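Local coordinates for protein probable TonB-dependent siderophore receptor PirA (Acinetobacter baumannii, PDB 5FR8) that probably binds iron-chelating siderophores, possibly ferric enterobactin, at the outer membrane as the first step of iron uptake, at residues A[157-162]-A[204-209]; A[161-166]-A[191-196]; A[170-175]-A[186-191]; A[239-244]-A[253-258]. All blocks are in the same frame, centred on the assembly; numbering follows the deposited sequence.

The chain leaves the plug along strand 153-159 and then builds the wall of the beta barrel. Contact 1 closes the widest loop, from 157-162 to 204-209, and ties the end of the plug strand to the third barrel strand. Contact 2 leaves from overlapping residues, Lys161 and Val162. It closes earlier, at 191-196, and so falls within the span of contact 1. Contact 3 lies within both, pairing the first two barrel strands. Contact 4 follows in series and pairs strands 232-247 and 250-264. Strand 201-212 lies next to both 185-195 and 232-247. The wall therefore runs unbroken from contact 3 through contact 1 to contact 4.

Contact 1. Residues A[157-162]-A[204-209]; sequences IITKKV and RLYGNY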
loop_
_atom_site.group_PDB
_atom_site.type_symbol
_atom_site.label_atom_id
_atom_site.label_comp_id
_atom_site.label_asym_id
_atom_site.label_seq_id
_atom_site.Cartn_x
_atom_site.Cartn_y
_atom_site.Cartn_z
ATOM N N ILE A 157 10.517 1.195 -4.427
ATOM C CA ILE A 157 10.862 0.228 -5.453
ATOM C C ILE A 157 11.888 0.901 -6.324
ATOM O O ILE A 157 11.595 1.937 -6.886
ATOM C CB ILE A 157 9.624 -0.160 -6.306
ATOM C CG1 ILE A 157 8.616 -0.947 -5.475
ATOM C CG2 ILE A 157 10.013 -1.050 -7.468
ATOM C CD1 ILE A 157 7.237 -0.998 -6.085
ATOM N N ILE A 158 13.076 0.314 -6.442
ATOM C CA ILE A 158 14.161 0.878 -7.252
ATOM C C ILE A 158 14.403 0.064 -8.512
ATOM O O ILE A 158 14.781 -1.084 -8.463
ATOM C CB ILE A 158 15.460 0.950 -6.447
ATOM C CG1 ILE A 158 15.286 1.987 -5.326
ATOM C CG2 ILE A 158 16.643 1.233 -7.367
ATOM C CD1 ILE A 158 16.516 2.204 -4.471
ATOM N N THR A 159 14.169 0.677 -9.655
ATOM C CA THR A 159 14.163 -0.053 -10.910
ATOM C C THR A 159 15.579 -0.125 -11.436
ATOM O O THR A 159 16.432 0.712 -11.100
ATOM C CB THR A 159 13.290 0.655 -11.962
ATOM O OG1 THR A 159 13.904 1.891 -12.307
ATOM C CG2 THR A 159 11.904 0.954 -11.430
ATOM N N LYS A 160 15.804 -1.106 -12.298
ATOM C CA LYS A 160 17.098 -1.301 -12.924
ATOM C C LYS A 160 17.646 -0.043 -13.611
ATOM O O LYS A 160 16.897 0.824 -14.057
ATOM C CB LYS A 160 17.027 -2.475 -13.902
ATOM C CG LYS A 160 17.089 -3.835 -13.201
ATOM C CD LYS A 160 16.366 -4.912 -14.006
ATOM C CE LYS A 160 16.189 -6.204 -13.220
ATOM N NZ LYS A 160 17.501 -6.840 -12.945
ATOM N N LYS A 161 18.972 0.022 -13.680
ATOM C CA LYS A 161 19.695 1.232 -14.026
ATOM C C LYS A 161 20.124 1.209 -15.470
ATOM O O LYS A 161 20.206 0.144 -16.091
ATOM C CB LYS A 161 20.966 1.357 -13.161
ATOM C CG LYS A 161 20.734 1.443 -11.659
ATOM C CD LYS A 161 20.160 2.799 -11.244
ATOM C CE LYS A 161 19.339 2.676 -9.969
ATOM N NZ LYS A 161 20.213 2.475 -8.779
ATOM N N VAL A 162 20.444 2.390 -15.989
ATOM C CA VAL A 162 21.151 2.487 -17.262
ATOM C C VAL A 162 22.533 1.845 -17.143
ATOM O O VAL A 162 23.079 1.743 -16.046
ATOM C CB VAL A 162 21.295 3.948 -17.714
ATOM C CG1 VAL A 162 19.916 4.562 -17.904
ATOM C CG2 VAL A 162 22.125 4.767 -16.734
ATOM N N ARG A 204 17.656 2.758 -20.325
ATOM C CA ARG A 204 17.123 1.510 -19.767
ATOM C C ARG A 204 15.668 1.387 -20.177
ATOM O O ARG A 204 14.888 2.329 -20.039
ATOM C CB ARG A 204 17.179 1.485 -18.253
ATOM C CG ARG A 204 16.717 0.142 -17.691
ATOM C CD ARG A 204 15.610 0.212 -16.629
ATOM N NE ARG A 204 14.428 0.848 -17.177
ATOM C CZ ARG A 204 13.735 1.821 -16.601
ATOM N NH1 ARG A 204 14.087 2.262 -15.409
ATOM N NH2 ARG A 204 12.680 2.352 -17.228
ATOM N N LEU A 205 15.290 0.219 -20.664
ATOM C CA LEU A 205 13.929 -0.000 -21.140
ATOM C C LEU A 205 13.471 -1.361 -20.655
ATOM O O LEU A 205 14.174 -2.358 -20.847
ATOM C CB LEU A 205 13.910 0.032 -22.671
ATOM C CG LEU A 205 12.581 -0.332 -23.346
ATOM C CD1 LEU A 205 11.631 0.860 -23.322
ATOM C CD2 LEU A 205 12.797 -0.821 -24.769
ATOM N N TYR A 206 12.314 -1.418 -20.014
ATOM C CA TYR A 206 11.811 -2.716 -19.555
ATOM C C TYR A 206 10.344 -2.834 -19.853
ATOM O O TYR A 206 9.635 -1.830 -19.932
ATOM C CB TYR A 206 12.093 -2.961 -18.066
ATOM C CG TYR A 206 11.242 -2.161 -17.099
ATOM C CD1 TYR A 206 9.877 -2.376 -16.988
ATOM C CD2 TYR A 206 11.812 -1.208 -16.279
ATOM C CE1 TYR A 206 9.102 -1.664 -16.079
ATOM C CE2 TYR A 206 11.047 -0.480 -15.384
ATOM C CZ TYR A 206 9.692 -0.720 -15.280
ATOM O OH TYR A 206 8.939 0.004 -14.392
ATOM N N GLY A 207 9.899 -4.064 -20.046
ATOM C CA GLY A 207 8.531 -4.325 -20.476
ATOM C C GLY A 207 8.021 -5.601 -19.845
ATOM O O GLY A 207 8.811 -6.501 -19.500
ATOM N N ASN A 208 6.700 -5.691 -19.705
ATOM C CA ASN A 208 6.094 -6.817 -19.006
ATOM C C ASN A 208 4.633 -7.055 -19.395
ATOM O O ASN A 208 3.832 -6.129 -19.481
ATOM C CB ASN A 208 6.224 -6.619 -17.481
ATOM C CG ASN A 208 5.362 -7.593 -16.685
ATOM O OD1 ASN A 208 5.717 -8.764 -16.494
ATOM N ND2 ASN A 208 4.223 -7.110 -16.218
ATOM N N TYR A 209 4.314 -8.318 -19.631
ATOM C CA TYR A 209 2.939 -8.763 -19.753
ATOM C C TYR A 209 2.664 -9.883 -18.735
ATOM O O TYR A 209 3.162 -10.998 -18.862
ATOM C CB TYR A 209 2.646 -9.243 -21.179
ATOM C CG TYR A 209 1.288 -9.896 -21.330
ATOM C CD1 TYR A 209 0.126 -9.251 -20.908
ATOM C CD2 TYR A 209 1.163 -11.148 -21.912
ATOM C CE1 TYR A 209 -1.120 -9.845 -21.047
ATOM C CE2 TYR A 209 -0.078 -11.755 -22.063
ATOM C CZ TYR A 209 -1.214 -11.104 -21.628
ATOM O OH TYR A 209 -2.429 -11.731 -21.762
#
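Val162 and Arg204 bring the two backbones closest, with their CA atoms 4.8 Å apart. This is a plug-to-wall contact of a TonB-dependent receptor, not a strand pairing. Strand 153-159 belongs to the mixed sheet of the plug, and the chain runs on from it as a loop. Residues 204-209 are part of barrel strand 201-212. Side chains from the wall reach in to meet the end of the plug strand.

Arg204 carries most of the contact. Its CG is anti to the backbone N (chi1 -176°), and the chain then bends at chi2 and chi3. The guanidinium presents its edge to Lys160 O, which lies near its plane. NH1 of Arg204 gives a weak but straight hydrogen bond to Lys160 O, 3.4 Å long, with 173° at the hydrogen. Thr159 OG1 lies 3.1 Å from Arg204 NH1, but the angle is too poor for a bond. That hydroxyl is bonded to Asp100. Arg204 NH2 is held by Ser239 O on strand 232-247, so the guanidinium links the plug end to two neighbouring strands of the wall.

Van der Waals packing completes the contact. Val162 crosses Arg204 at about a right angle, with Val162 CG1 4.1 Å from Arg204 CB. Tyr206 comes up beside Thr159, its CE2 4.2 Å from Thr159 CB. The same ring also backs the arginine: Tyr206 CD2 lies over one face of the Arg204 guanidinium, 3.3 Å above its plane and offset toward the rim.

Contact 2. Residues A[161-166]-A[191-196]; sequences KVTNET and NVSGPL
Ser193 meets Thr163 where the chain passes from the plug to the first strand of the barrel. Segment 161-166 is the irregular linker between strands 153-159 and 167-177. Segment 191-196 carries on from barrel strand 185-195, toward the corner at Leu196. In this receptor family such a linker lies at the periplasmic end of the barrel.

Ser193 has more surface buried here than any other residue. Ser193 OG sits between the backbone N and the carbonyl carbon (chi1 57°) and donates to Thr163 OG1 over 2.6 Å. Thr163 OG1 in turn donates to Glu165 O, also at 2.6 Å. The two hydroxyls thus form a two-step relay that ends on the linker's own backbone. Next to it, Ser193 makes a backbone hydrogen bond with His167, where regular strand pairing begins.

Pro195 lies against the turn of the linker. Pro195 CG is 3.6 Å from Asn164 O. Its N has no hydrogen to offer, and Thr163 O nearby makes no bond with it.

Thr166 packs through its methyl group and crosses the proline ring at about a right angle. With CG2 of Thr166 anti to the carbonyl carbon, the methyl rests 3.6 Å from Gly194 CA and 3.7 Å from Pro195 CD.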
loop_
_atom_site.group_PDB
_atom_site.type_symbol
_atom_site.label_atom_id
_atom_site.label_comp_id
_atom_site.label_asym_id
_atom_site.label_seq_id
_atom_site.Cartn_x
_atom_site.Cartn_y
_atom_site.Cartn_z
ATOM N N LYS A 161 18.972 0.022 -13.680
ATOM C CA LYS A 161 19.695 1.232 -14.026
ATOM C C LYS A 161 20.124 1.209 -15.470
ATOM O O LYS A 161 20.206 0.144 -16.091
ATOM C CB LYS A 161 20.966 1.357 -13.161
ATOM C CG LYS A 161 20.734 1.443 -11.659
ATOM C CD LYS A 161 20.160 2.799 -11.244
ATOM C CE LYS A 161 19.339 2.676 -9.969
ATOM N NZ LYS A 161 20.213 2.475 -8.779
ATOM N N VAL A 162 20.444 2.390 -15.989
ATOM C CA VAL A 162 21.151 2.487 -17.262
ATOM C C VAL A 162 22.533 1.845 -17.143
ATOM O O VAL A 162 23.079 1.743 -16.046
ATOM C CB VAL A 162 21.295 3.948 -17.714
ATOM C CG1 VAL A 162 19.916 4.562 -17.904
ATOM C CG2 VAL A 162 22.125 4.767 -16.734
ATOM N N THR A 163 23.078 1.376 -18.264
ATOM C CA THR A 163 24.351 0.629 -18.261
ATOM C C THR A 163 25.193 1.003 -19.473
ATOM O O THR A 163 24.691 1.092 -20.594
ATOM C CB THR A 163 24.141 -0.909 -18.266
ATOM O OG1 THR A 163 23.498 -1.324 -19.483
ATOM C CG2 THR A 163 23.297 -1.325 -17.094
ATOM N N ASN A 164 26.482 1.214 -19.244
ATOM C CA ASN A 164 27.369 1.684 -20.297
ATOM C C ASN A 164 27.799 0.596 -21.259
ATOM O O ASN A 164 28.584 0.852 -22.170
ATOM C CB ASN A 164 28.580 2.344 -19.679
ATOM C CG ASN A 164 28.270 3.740 -19.191
ATOM O OD1 ASN A 164 27.165 4.012 -18.700
ATOM N ND2 ASN A 164 29.239 4.641 -19.323
ATOM N N GLU A 165 27.299 -0.620 -21.040
ATOM C CA GLU A 165 27.396 -1.694 -22.016
ATOM C C GLU A 165 26.044 -2.363 -22.051
ATOM O O GLU A 165 25.329 -2.352 -21.058
ATOM C CB GLU A 165 28.467 -2.693 -21.621
ATOM C CG GLU A 165 29.755 -2.046 -21.156
ATOM C CD GLU A 165 30.852 -3.062 -20.921
ATOM O OE1 GLU A 165 30.664 -3.976 -20.082
ATOM O OE2 GLU A 165 31.907 -2.946 -21.571
ATOM N N THR A 166 25.668 -2.922 -23.192
ATOM C CA THR A 166 24.291 -3.388 -23.358
ATOM C C THR A 166 24.113 -4.713 -22.666
ATOM O O THR A 166 24.627 -5.726 -23.116
ATOM C CB THR A 166 23.878 -3.514 -24.845
ATOM O OG1 THR A 166 24.769 -4.402 -25.526
ATOM C CG2 THR A 166 23.926 -2.160 -25.540
ATOM N N ASN A 191 14.250 -6.658 -20.048
ATOM C CA ASN A 191 14.897 -5.443 -19.630
ATOM C C ASN A 191 16.145 -5.334 -20.458
ATOM O O ASN A 191 16.882 -6.310 -20.598
ATOM C CB ASN A 191 15.255 -5.484 -18.150
ATOM C CG ASN A 191 16.121 -4.310 -17.738
ATOM O OD1 ASN A 191 17.225 -4.137 -18.248
ATOM N ND2 ASN A 191 15.623 -3.494 -16.816
ATOM N N VAL A 192 16.368 -4.161 -21.033
ATOM C CA VAL A 192 17.579 -3.928 -21.808
ATOM C C VAL A 192 18.101 -2.511 -21.548
ATOM O O VAL A 192 17.323 -1.575 -21.366
ATOM C CB VAL A 192 17.327 -4.174 -23.302
ATOM C CG1 VAL A 192 16.168 -3.317 -23.799
ATOM C CG2 VAL A 192 18.587 -3.904 -24.092
ATOM N N SER A 193 19.421 -2.386 -21.486
ATOM C CA SER A 193 20.078 -1.123 -21.164
ATOM C C SER A 193 21.414 -1.128 -21.867
ATOM O O SER A 193 21.994 -2.192 -22.128
ATOM C CB SER A 193 20.275 -0.910 -19.658
ATOM O OG SER A 193 21.006 -1.971 -19.073
ATOM N N GLY A 194 21.885 0.065 -22.216
ATOM C CA GLY A 194 23.118 0.200 -22.992
ATOM C C GLY A 194 23.488 1.651 -23.242
ATOM O O GLY A 194 22.775 2.557 -22.811
ATOM N N PRO A 195 24.609 1.888 -23.937
ATOM C CA PRO A 195 24.903 3.227 -24.334
ATOM C C PRO A 195 24.233 3.495 -25.660
ATOM O O PRO A 195 24.080 2.569 -26.463
ATOM C CB PRO A 195 26.425 3.205 -24.490
ATOM C CG PRO A 195 26.706 1.854 -25.014
ATOM C CD PRO A 195 25.653 0.952 -24.394
ATOM N N LEU A 196 23.791 4.739 -25.849
ATOM C CA LEU A 196 23.540 5.302 -27.170
ATOM C C LEU A 196 24.802 6.074 -27.525
ATOM O O LEU A 196 25.292 6.014 -28.661
ATOM C CB LEU A 196 22.326 6.243 -27.157
ATOM C CG LEU A 196 20.952 5.563 -26.972
ATOM C CD1 LEU A 196 19.832 6.588 -26.856
ATOM C CD2 LEU A 196 20.647 4.575 -28.100
#

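Contact 3. Residues A[170-175]-A[186-191]; sequences VEFYTS and NRVGFN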
loop_
_atom_site.group_PDB
_atom_site.type_symbol
_atom_site.label_atom_id
_atom_site.label_comp_id
_atom_site.label_asym_id
_atom_site.label_seq_id
_atom_site.Cartn_x
_atom_site.Cartn_y
_atom_site.Cartn_z
ATOM N N VAL A 170 15.656 -11.505 -20.535
ATOM C CA VAL A 170 14.286 -11.941 -20.766
ATOM C C VAL A 170 13.955 -12.987 -19.729
ATOM O O VAL A 170 14.777 -13.836 -19.445
ATOM C CB VAL A 170 14.096 -12.536 -22.170
ATOM C CG1 VAL A 170 12.659 -13.017 -22.352
ATOM C CG2 VAL A 170 14.482 -11.512 -23.231
ATOM N N GLU A 171 12.757 -12.927 -19.164
ATOM C CA GLU A 171 12.392 -13.810 -18.061
ATOM C C GLU A 171 10.960 -14.310 -18.220
ATOM O O GLU A 171 10.087 -13.573 -18.664
ATOM C CB GLU A 171 12.538 -13.081 -16.719
ATOM C CG GLU A 171 13.971 -12.750 -16.304
ATOM C CD GLU A 171 14.287 -11.246 -16.228
ATOM O OE1 GLU A 171 13.866 -10.471 -17.131
ATOM O OE2 GLU A 171 14.961 -10.833 -15.244
ATOM N N PHE A 172 10.722 -15.562 -17.866
ATOM C CA PHE A 172 9.381 -16.133 -17.922
ATOM C C PHE A 172 9.069 -16.632 -16.539
ATOM O O PHE A 172 9.973 -16.858 -15.727
ATOM C CB PHE A 172 9.304 -17.321 -18.889
ATOM C CG PHE A 172 9.546 -16.961 -20.343
ATOM C CD1 PHE A 172 10.816 -16.637 -20.796
ATOM C CD2 PHE A 172 8.510 -16.970 -21.258
ATOM C CE1 PHE A 172 11.044 -16.305 -22.124
ATOM C CE2 PHE A 172 8.732 -16.647 -22.586
ATOM C CZ PHE A 172 9.999 -16.312 -23.019
ATOM N N TYR A 173 7.796 -16.813 -16.257
ATOM C CA TYR A 173 7.393 -17.400 -14.992
ATOM C C TYR A 173 6.013 -17.989 -15.125
ATOM O O TYR A 173 5.172 -17.475 -15.855
ATOM C CB TYR A 173 7.388 -16.353 -13.871
ATOM C CG TYR A 173 6.709 -16.828 -12.589
ATOM C CD1 TYR A 173 5.319 -16.873 -12.486
ATOM C CD2 TYR A 173 7.460 -17.223 -11.497
ATOM C CE1 TYR A 173 4.698 -17.299 -11.330
ATOM C CE2 TYR A 173 6.855 -17.649 -10.339
ATOM C CZ TYR A 173 5.472 -17.685 -10.258
ATOM O OH TYR A 173 4.865 -18.118 -9.097
ATOM N N THR A 174 5.769 -19.066 -14.399
ATOM C CA THR A 174 4.439 -19.644 -14.373
ATOM C C THR A 174 4.189 -20.232 -13.013
ATOM O O THR A 174 5.107 -20.735 -12.383
ATOM C CB THR A 174 4.293 -20.708 -15.474
ATOM O OG1 THR A 174 2.962 -21.228 -15.463
ATOM C CG2 THR A 174 5.313 -21.819 -15.285
ATOM N N SER A 175 2.956 -20.146 -12.548
ATOM C CA SER A 175 2.558 -20.823 -11.315
ATOM C C SER A 175 1.360 -21.708 -11.609
ATOM O O SER A 175 0.462 -21.300 -12.343
ATOM C CB SER A 175 2.189 -19.808 -10.231
ATOM O OG SER A 175 1.161 -20.307 -9.383
ATOM N N ASN A 186 0.936 -16.362 -15.307
ATOM C CA ASN A 186 2.003 -16.368 -16.315
ATOM C C ASN A 186 2.588 -15.007 -16.664
ATOM O O ASN A 186 1.863 -14.073 -16.979
ATOM C CB ASN A 186 1.491 -17.024 -17.576
ATOM C CG ASN A 186 1.165 -18.482 -17.359
ATOM O OD1 ASN A 186 2.036 -19.287 -17.000
ATOM N ND2 ASN A 186 -0.105 -18.828 -17.544
ATOM N N ARG A 187 3.917 -14.929 -16.640
ATOM C CA ARG A 187 4.629 -13.714 -16.953
ATOM C C ARG A 187 5.646 -13.908 -18.028
ATOM O O ARG A 187 6.163 -15.002 -18.211
ATOM C CB ARG A 187 5.394 -13.237 -15.741
ATOM C CG ARG A 187 4.508 -12.704 -14.658
ATOM C CD ARG A 187 5.304 -11.905 -13.651
ATOM N NE ARG A 187 5.883 -12.721 -12.580
ATOM C CZ ARG A 187 7.128 -13.180 -12.583
ATOM N NH1 ARG A 187 7.934 -12.950 -13.612
ATOM N NH2 ARG A 187 7.575 -13.872 -11.548
ATOM N N VAL A 188 5.940 -12.814 -18.721
ATOM C CA VAL A 188 7.088 -12.702 -19.594
ATOM C C VAL A 188 7.424 -11.231 -19.574
ATOM O O VAL A 188 6.536 -10.384 -19.447
ATOM C CB VAL A 188 6.807 -13.158 -21.057
ATOM C CG1 VAL A 188 5.641 -12.397 -21.692
ATOM C CG2 VAL A 188 8.060 -13.005 -21.915
ATOM N N GLY A 189 8.698 -10.916 -19.707
ATOM C CA GLY A 189 9.129 -9.551 -19.551
ATOM C C GLY A 189 10.585 -9.428 -19.889
ATOM O O GLY A 189 11.319 -10.408 -19.872
ATOM N N PHE A 190 11.008 -8.215 -20.203
ATOM C CA PHE A 190 12.374 -8.004 -20.651
ATOM C C PHE A 190 12.940 -6.755 -20.034
ATOM O O PHE A 190 12.213 -5.891 -19.557
ATOM C CB PHE A 190 12.420 -7.884 -22.174
ATOM C CG PHE A 190 11.810 -6.617 -22.693
ATOM C CD1 PHE A 190 12.582 -5.479 -22.847
ATOM C CD2 PHE A 190 10.456 -6.563 -23.013
ATOM C CE1 PHE A 190 12.021 -4.316 -23.316
ATOM C CE2 PHE A 190 9.886 -5.397 -23.482
ATOM C CZ PHE A 190 10.673 -4.274 -23.627
ATOM N N ASN A 191 14.250 -6.658 -20.048
ATOM C CA ASN A 191 14.897 -5.443 -19.630
ATOM C C ASN A 191 16.145 -5.334 -20.458
ATOM O O ASN A 191 16.882 -6.310 -20.598
ATOM C CB ASN A 191 15.255 -5.484 -18.150
ATOM C CG ASN A 191 16.121 -4.310 -17.738
ATOM O OD1 ASN A 191 17.225 -4.137 -18.248
ATOM N ND2 ASN A 191 15.623 -3.494 -16.816
#
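Tyr173 and Arg187 meet both through their backbones and through their side chains. They belong to the first hairpin of the beta barrel, formed by strands 167-177 and 185-195. The two short segments run antiparallel, at 172°, with axes 4.7 Å apart.

Backbone bonds set the register. Tyr173 and Arg187 form a hydrogen-bonded pair, with Arg187 N to Tyr173 O at 2.9 Å and Tyr173 N to Arg187 O at 3.1 Å. Glu171 and Gly189 form the next such pair. Its bond from Glu171 N to Gly189 O is 3.0 Å, while the return bond is weak. Phe172 with Val188 is the non-hydrogen-bonded pair between them.

One polar side-chain bond joins Thr174 to Asn186. The two side chains lie side by side. Thr174 OG1, anti to its backbone N (chi1 -178°), donates to Asn186 OD1 over 2.6 Å.

Aromatic contacts occupy both faces of the hairpin. On the sheet face that bears Phe172, Val188 CG2 makes a CH-pi contact, 4.0 Å from the ring centroid of Phe172. On the sheet face that bears Tyr173, the Arg187 guanidinium lies nearly flat over the CB-CG end of the tyrosine, displaced from the ring centre. The planes are 20° apart, and Arg187 NH2 stands 3.3 Å from Tyr173 CG.

The hydrogen-bond and salt-bridge partners of this guanidinium include three residues of the plug. NH1 forms a salt bridge with Glu130, NH2 bonds to Val54 O, and NE bonds to Arg55 O. The stack and these bonds together fix the guanidinium, and its N-H groups tie the barrel wall to the plug.

Contact 4. Residues A[239-244]-A[253-258]; sequences SGRLAW and LLDISS
Arg241 presents the edge of its guanidinium to Asp255. The aspartate OD1 lies only 7° out of the guanidinium plane and receives NE through its syn lone pair. This salt bridge from Arg241 NE to Asp255 OD1 is 2.7 Å long, with 162° at the hydrogen. Arg241 NH2 adds a weak second bond to the same Asp255 OD1, at 3.2 Å. One oxygen thus takes both donors, and the carboxylate plane is turned 59° from the guanidinium. Leu253 CD2 approaches the group obliquely. Arg241 NH2 also forms a salt bridge with Asp100 of the plug. The arginine is thus shared by two acids, which would probably stabilise its charge.

Ser239 and Ser257 are on the same face of the sheet, with Ser239 CB 3.5 Å from Ser257 CB. On the opposite face of the sheet Leu242 and Leu254 lie side by side, with Leu242 CD1 4.0 Å from Leu254 CD2.

Four backbone bonds join the strands, two each in the pairs Gly240 with Ile256 and Leu242 with Leu254. Arg241, Asp255 and the two serines share the inward face with Leu253, while Leu242, Leu254 and Ile256 lie on the other, surface side. Alternation of this kind is characteristic of an antiparallel hairpin in an outer-membrane beta barrel.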
loop_
_atom_site.group_PDB
_atom_site.type_symbol
_atom_site.label_atom_id
_atom_site.label_comp_id
_atom_site.label_asym_id
_atom_site.label_seq_id
_atom_site.Cartn_x
_atom_site.Cartn_y
_atom_site.Cartn_z
ATOM N N SER A 239 8.258 0.823 -19.778
ATOM C CA SER A 239 8.928 1.930 -19.099
ATOM C C SER A 239 10.323 2.213 -19.611
ATOM O O SER A 239 11.149 1.302 -19.756
ATOM C CB SER A 239 9.030 1.654 -17.605
ATOM O OG SER A 239 10.035 2.479 -17.018
ATOM N N GLY A 240 10.591 3.493 -19.843
ATOM C CA GLY A 240 11.834 3.915 -20.490
ATOM C C GLY A 240 12.565 4.968 -19.709
ATOM O O GLY A 240 11.958 5.848 -19.133
ATOM N N ARG A 241 13.885 4.859 -19.694
ATOM C CA ARG A 241 14.748 5.844 -19.068
ATOM C C ARG A 241 15.841 6.279 -20.011
ATOM O O ARG A 241 16.460 5.438 -20.669
ATOM C CB ARG A 241 15.422 5.234 -17.876
ATOM C CG ARG A 241 16.481 6.141 -17.277
ATOM C CD ARG A 241 16.889 5.614 -15.907
ATOM N NE ARG A 241 15.801 5.731 -14.943
ATOM C CZ ARG A 241 15.759 5.094 -13.781
ATOM N NH1 ARG A 241 16.758 4.297 -13.405
ATOM N NH2 ARG A 241 14.712 5.272 -12.990
ATOM N N LEU A 242 16.085 7.584 -20.081
ATOM C CA LEU A 242 17.269 8.115 -20.766
ATOM C C LEU A 242 18.122 8.842 -19.761
ATOM O O LEU A 242 17.601 9.661 -19.017
ATOM C CB LEU A 242 16.905 9.116 -21.855
ATOM C CG LEU A 242 16.144 8.595 -23.063
ATOM C CD1 LEU A 242 15.867 9.772 -24.001
ATOM C CD2 LEU A 242 16.881 7.470 -23.770
ATOM N N ALA A 243 19.420 8.553 -19.758
ATOM C CA ALA A 243 20.350 9.171 -18.844
ATOM C C ALA A 243 21.347 9.935 -19.651
ATOM O O ALA A 243 21.915 9.402 -20.603
ATOM C CB ALA A 243 21.053 8.119 -18.031
ATOM N N TRP A 244 21.544 11.199 -19.288
ATOM C CA TRP A 244 22.365 12.112 -20.071
ATOM C C TRP A 244 23.336 12.802 -19.151
ATOM O O TRP A 244 22.928 13.442 -18.183
ATOM C CB TRP A 244 21.459 13.152 -20.756
ATOM C CG TRP A 244 22.164 14.215 -21.616
ATOM C CD1 TRP A 244 23.365 14.097 -22.261
ATOM C CD2 TRP A 244 21.675 15.528 -21.928
ATOM N NE1 TRP A 244 23.658 15.262 -22.937
ATOM C CE2 TRP A 244 22.636 16.150 -22.747
ATOM C CE3 TRP A 244 20.526 16.238 -21.579
ATOM C CZ2 TRP A 244 22.486 17.432 -23.213
ATOM C CZ3 TRP A 244 20.381 17.503 -22.045
ATOM C CH2 TRP A 244 21.355 18.094 -22.854
ATOM N N LEU A 253 17.955 12.993 -16.138
ATOM C CA LEU A 253 17.222 11.743 -16.304
ATOM C C LEU A 253 15.828 11.984 -16.833
ATOM O O LEU A 253 15.107 12.879 -16.395
ATOM C CB LEU A 253 17.076 11.033 -14.989
ATOM C CG LEU A 253 18.299 10.251 -14.544
ATOM C CD1 LEU A 253 19.387 11.178 -14.011
ATOM C CD2 LEU A 253 17.885 9.256 -13.469
ATOM N N LEU A 254 15.425 11.145 -17.764
ATOM C CA LEU A 254 14.074 11.171 -18.252
ATOM C C LEU A 254 13.470 9.826 -17.927
ATOM O O LEU A 254 14.053 8.802 -18.281
ATOM C CB LEU A 254 14.089 11.365 -19.759
ATOM C CG LEU A 254 12.705 11.398 -20.400
ATOM C CD1 LEU A 254 11.982 12.676 -19.990
ATOM C CD2 LEU A 254 12.803 11.274 -21.913
ATOM N N ASP A 255 12.324 9.808 -17.250
ATOM C CA ASP A 255 11.570 8.560 -17.058
ATOM C C ASP A 255 10.193 8.707 -17.659
ATOM O O ASP A 255 9.419 9.570 -17.250
ATOM C CB ASP A 255 11.416 8.207 -15.575
ATOM C CG ASP A 255 12.742 7.829 -14.895
ATOM O OD1 ASP A 255 13.465 6.931 -15.373
ATOM O OD2 ASP A 255 13.044 8.433 -13.858
ATOM N N ILE A 256 9.899 7.874 -18.645
ATOM C CA ILE A 256 8.564 7.795 -19.228
ATOM C C ILE A 256 8.070 6.371 -19.118
ATOM O O ILE A 256 8.709 5.469 -19.669
ATOM C CB ILE A 256 8.571 8.083 -20.723
ATOM C CG1 ILE A 256 9.065 9.490 -20.984
ATOM C CG2 ILE A 256 7.179 7.880 -21.275
ATOM C CD1 ILE A 256 9.145 9.820 -22.447
ATOM N N SER A 257 6.946 6.170 -18.431
ATOM C CA SER A 257 6.373 4.843 -18.338
ATOM C C SER A 257 4.864 4.884 -18.483
ATOM O O SER A 257 4.234 5.842 -18.043
ATOM C CB SER A 257 6.716 4.194 -17.001
ATOM O OG SER A 257 5.813 4.638 -16.016
ATOM N N SER A 258 4.285 3.829 -19.069
ATOM C CA SER A 258 2.823 3.662 -19.084
ATOM C C SER A 258 2.411 2.215 -18.731
ATOM O O SER A 258 3.070 1.253 -19.128
ATOM C CB SER A 258 2.260 4.090 -20.445
ATOM O OG SER A 258 2.455 3.066 -21.388
#